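AP205 bacteriophage COAT protein (Acinetobacter phage ap205, PDB 5FS4) builds the capsid of a small single-stranded RNA bacteriophage, probably assembling from dimers whose two sheets join into one continuous sheet. Local coordinates at residues L46-Q52 / V84-E90. The protein carries 2 engineered substitutions. Numbering follows the deposited sequence.
Sequences LNNVSGQ and VISGSAE
Leu-46 packs over one face of the Glu-90 carboxylate, with CD2 3.8 Å from OE1. At the carboxylate's edge, Asn-47 N approaches OE1 on the syn side, 3.0 Å away with an N-H...O angle of 165°; the same N-H reaches OE2 weakly. A bend at chi2 (86°) turns the Glu-90 carboxylate back to this amide. The amide of Asn-48 is engaged mainly at its edge: its ND2 makes a weak bond to Ser-86 OG at 3.4 Å, nearly in the amide plane. The carbonyl carbon C of Gly-87 stands obliquely off one face of that amide, nearest OD1, and a water lies toward the other, donating to Asn-48 OD1 and accepting from Ser-86 OG at 2.7 Å.

An antiparallel ladder runs from Asn-48/Ser-88 to Gln-52/Val-84, with 171° between the strand directions. Val-49 with Gly-87 and Gly-51 with Ile-85 are hydrogen-bonded pairs; Gly-51 N to Ile-85 O measures 2.8 Å. Beyond them, Ala-89 N gives Asn-47 O a 2.9 Å bond, carrying the pairing past the last bridge. Ser-50 and Gln-52 share a face with Val-84: Val-84 CG1 lies 3.6 Å from Ser-50 OG, while CG2 meets the aliphatic CG of Gln-52.

Strand 28-38 pairs along the other edge of 47-52, and residues 84-86 continue the ladder into a strand of the second subunit. Ser-88 OG, besides accepting from Asn-91 N, is hydrogen-bonded to Glu-77 OE2 of the second subunit. The contact thus joins the last two strands of the five-stranded antiparallel sheet of this phage coat protein, next to the edge where the second subunit continues it: backbone bonds fix the register, and Glu-90 satisfies the Asn-47 N-H, probably biasing its carboxylate toward the charged form.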
ATOM      1  N   LEU B  46     -21.521   1.662 -15.315  1.00 28.28           N
ATOM      2  CA  LEU B  46     -20.554   0.745 -14.693  1.00 21.76           C
ATOM      3  C   LEU B  46     -20.942   0.450 -13.249  1.00 20.28           C
ATOM      4  O   LEU B  46     -21.666   1.232 -12.633  1.00 19.29           O
ATOM      5  CB  LEU B  46     -19.160   1.391 -14.702  1.00 20.86           C
ATOM      6  CG  LEU B  46     -18.641   1.623 -16.127  1.00 20.10           C
ATOM      7  CD1 LEU B  46     -17.263   2.257 -16.137  1.00 21.63           C
ATOM      8  CD2 LEU B  46     -18.605   0.335 -16.939  1.00 19.36           C
ATOM      9  N   ASN B  47     -20.425  -0.661 -12.724  1.00 18.54           N
ATOM     10  CA  ASN B  47     -20.499  -0.985 -11.290  1.00 17.47           C
ATOM     11  C   ASN B  47     -19.175  -0.707 -10.561  1.00 16.42           C
ATOM     12  O   ASN B  47     -18.259  -1.547 -10.554  1.00 16.09           O
ATOM     13  CB  ASN B  47     -20.893  -2.449 -11.137  1.00 19.21           C
ATOM     14  CG  ASN B  47     -22.295  -2.706 -11.562  1.00 19.30           C
ATOM     15  OD1 ASN B  47     -22.518  -3.177 -12.655  1.00 22.54           O
ATOM     16  ND2 ASN B  47     -23.246  -2.350 -10.739  1.00 19.66           N
ATOM     17  N   ASN B  48     -19.046   0.457  -9.955  1.00 15.54           N
ATOM     18  CA  ASN B  48     -17.746   0.837  -9.401  1.00 14.33           C
ATOM     19  C   ASN B  48     -17.511   0.090  -8.088  1.00 13.95           C
ATOM     20  O   ASN B  48     -18.464  -0.134  -7.280  1.00 13.24           O
ATOM     21  CB  ASN B  48     -17.591   2.329  -9.138  1.00 14.92           C
ATOM     22  CG  ASN B  48     -16.135   2.709  -8.888  1.00 17.60           C
ATOM     23  OD1 ASN B  48     -15.297   2.726  -9.835  1.00 18.97           O
ATOM     24  ND2 ASN B  48     -15.787   2.937  -7.623  1.00 17.66           N
ATOM     25  N   VAL B  49     -16.263  -0.288  -7.852  1.00 11.77           N
ATOM     26  CA  VAL B  49     -15.930  -0.857  -6.580  1.00 10.72           C
ATOM     27  C   VAL B  49     -14.792  -0.047  -6.007  1.00 10.72           C
ATOM     28  O   VAL B  49     -13.798   0.168  -6.683  1.00 10.41           O
ATOM     29  CB  VAL B  49     -15.534  -2.341  -6.713  1.00 10.59           C
ATOM     30  CG1 VAL B  49     -15.148  -2.901  -5.343  1.00 10.44           C
ATOM     31  CG2 VAL B  49     -16.653  -3.190  -7.318  1.00 11.25           C
ATOM     32  N   SER B  50     -14.919   0.394  -4.756  1.00 10.27           N
ATOM     33  CA  SER B  50     -13.822   1.003  -4.037  1.00 10.32           C
ATOM     34  C   SER B  50     -13.540   0.112  -2.837  1.00  9.82           C
ATOM     35  O   SER B  50     -14.472  -0.171  -1.984  1.00 10.16           O
ATOM     36  CB  SER B  50     -14.241   2.400  -3.568  1.00 11.03           C
ATOM     37  OG  SER B  50     -13.185   3.064  -2.921  1.00 13.18           O
ATOM     38  N   GLY B  51     -12.322  -0.419  -2.802  1.00  8.85           N
ATOM     39  CA  GLY B  51     -11.860  -1.229  -1.684  1.00  8.64           C
ATOM     40  C   GLY B  51     -10.753  -0.575  -0.916  1.00  8.75           C
ATOM     41  O   GLY B  51      -9.763  -0.140  -1.485  1.00  8.48           O
ATOM     42  N   GLN B  52     -10.886  -0.563   0.405  1.00  9.59           N
ATOM     43  CA  GLN B  52      -9.922   0.147   1.276  1.00  9.80           C
ATOM     44  C   GLN B  52      -9.316  -0.910   2.129  1.00  8.95           C
ATOM     45  O   GLN B  52     -10.059  -1.586   2.837  1.00  9.53           O
ATOM     46  CB  GLN B  52     -10.616   1.136   2.189  1.00 11.14           C
ATOM     47  CG  GLN B  52      -9.655   1.959   3.015  1.00 12.94           C
ATOM     48  CD  GLN B  52     -10.340   2.748   4.092  1.00 16.18           C
ATOM     49  OE1 GLN B  52     -10.543   3.940   3.953  1.00 17.57           O
ATOM     50  NE2 GLN B  52     -10.732   2.057   5.176  1.00 17.86           N
ATOM     51  N   VAL B  84      -6.175   2.087  -1.341  1.00  7.70           N
ATOM     52  CA  VAL B  84      -7.561   2.180  -1.769  1.00  7.26           C
ATOM     53  C   VAL B  84      -7.553   1.952  -3.267  1.00  7.40           C
ATOM     54  O   VAL B  84      -6.830   2.688  -3.987  1.00  7.07           O
ATOM     55  CB  VAL B  84      -8.253   3.554  -1.530  1.00  7.29           C
ATOM     56  CG1 VAL B  84      -9.704   3.467  -2.041  1.00  7.21           C
ATOM     57  CG2 VAL B  84      -8.238   3.885  -0.061  1.00  7.00           C
ATOM     58  N   ILE B  85      -8.248   0.890  -3.692  1.00  7.58           N
ATOM     59  CA  ILE B  85      -8.348   0.544  -5.093  1.00  7.58           C
ATOM     60  C   ILE B  85      -9.742   0.856  -5.604  1.00  8.27           C
ATOM     61  O   ILE B  85     -10.743   0.345  -5.043  1.00  7.15           O
ATOM     62  CB  ILE B  85      -8.098  -0.929  -5.271  1.00  7.43           C
ATOM     63  CG1 ILE B  85      -6.678  -1.277  -4.773  1.00  7.12           C
ATOM     64  CG2 ILE B  85      -8.326  -1.341  -6.708  1.00  6.74           C
ATOM     65  CD1 ILE B  85      -6.313  -2.736  -4.892  1.00  7.69           C
ATOM     66  N   SER B  86      -9.836   1.696  -6.649  1.00  9.05           N
ATOM     67  CA  SER B  86     -11.162   2.168  -7.142  1.00 10.17           C
ATOM     68  C   SER B  86     -11.223   1.885  -8.639  1.00 10.02           C
ATOM     69  O   SER B  86     -10.388   2.379  -9.361  1.00  9.52           O
ATOM     70  CB  SER B  86     -11.359   3.668  -6.874  1.00 12.26           C
ATOM     71  OG  SER B  86     -12.670   4.113  -7.266  1.00 13.75           O
ATOM     72  N   GLY B  87     -12.190   1.075  -9.090  1.00  9.18           N
ATOM     73  CA  GLY B  87     -12.415   0.868 -10.550  1.00  8.97           C
ATOM     74  C   GLY B  87     -13.643  -0.005 -10.763  1.00  8.95           C
ATOM     75  O   GLY B  87     -14.078  -0.667  -9.889  1.00  8.85           O
ATOM     76  N   SER B  88     -14.209   0.031 -11.966  1.00  9.24           N
ATOM     77  CA  SER B  88     -15.432  -0.765 -12.253  1.00 10.18           C
ATOM     78  C   SER B  88     -15.089  -2.251 -12.198  1.00 10.50           C
ATOM     79  O   SER B  88     -13.973  -2.679 -12.546  1.00 11.06           O
ATOM     80  CB  SER B  88     -15.996  -0.389 -13.630  1.00 10.61           C
ATOM     81  OG  SER B  88     -15.137  -0.925 -14.640  1.00 11.64           O
ATOM     82  N   ALA B  89     -16.035  -3.050 -11.759  1.00 11.24           N
ATOM     83  CA  ALA B  89     -15.895  -4.515 -11.852  1.00 12.00           C
ATOM     84  C   ALA B  89     -15.745  -4.993 -13.312  1.00 12.30           C
ATOM     85  O   ALA B  89     -15.127  -6.043 -13.575  1.00 13.76           O
ATOM     86  CB  ALA B  89     -17.099  -5.161 -11.172  1.00 12.42           C
ATOM     87  N   GLU B  90     -16.272  -4.226 -14.270  1.00 13.13           N
ATOM     88  CA  GLU B  90     -16.190  -4.570 -15.695  1.00 14.43           C
ATOM     89  C   GLU B  90     -14.747  -4.623 -16.212  1.00 14.42           C
ATOM     90  O   GLU B  90     -14.368  -5.536 -16.979  1.00 15.27           O
ATOM     91  CB  GLU B  90     -17.094  -3.635 -16.503  1.00 15.11           C
ATOM     92  CG  GLU B  90     -18.603  -3.908 -16.283  1.00 16.51           C
ATOM     93  CD  GLU B  90     -19.244  -3.214 -15.077  1.00 17.54           C
ATOM     94  OE1 GLU B  90     -18.605  -2.440 -14.318  1.00 15.05           O
ATOM     95  OE2 GLU B  90     -20.464  -3.420 -14.866  1.00 20.01           O
TER
HETATM   96  O   HOH W   1     -13.132   4.780  -9.831  1.00 35.72           O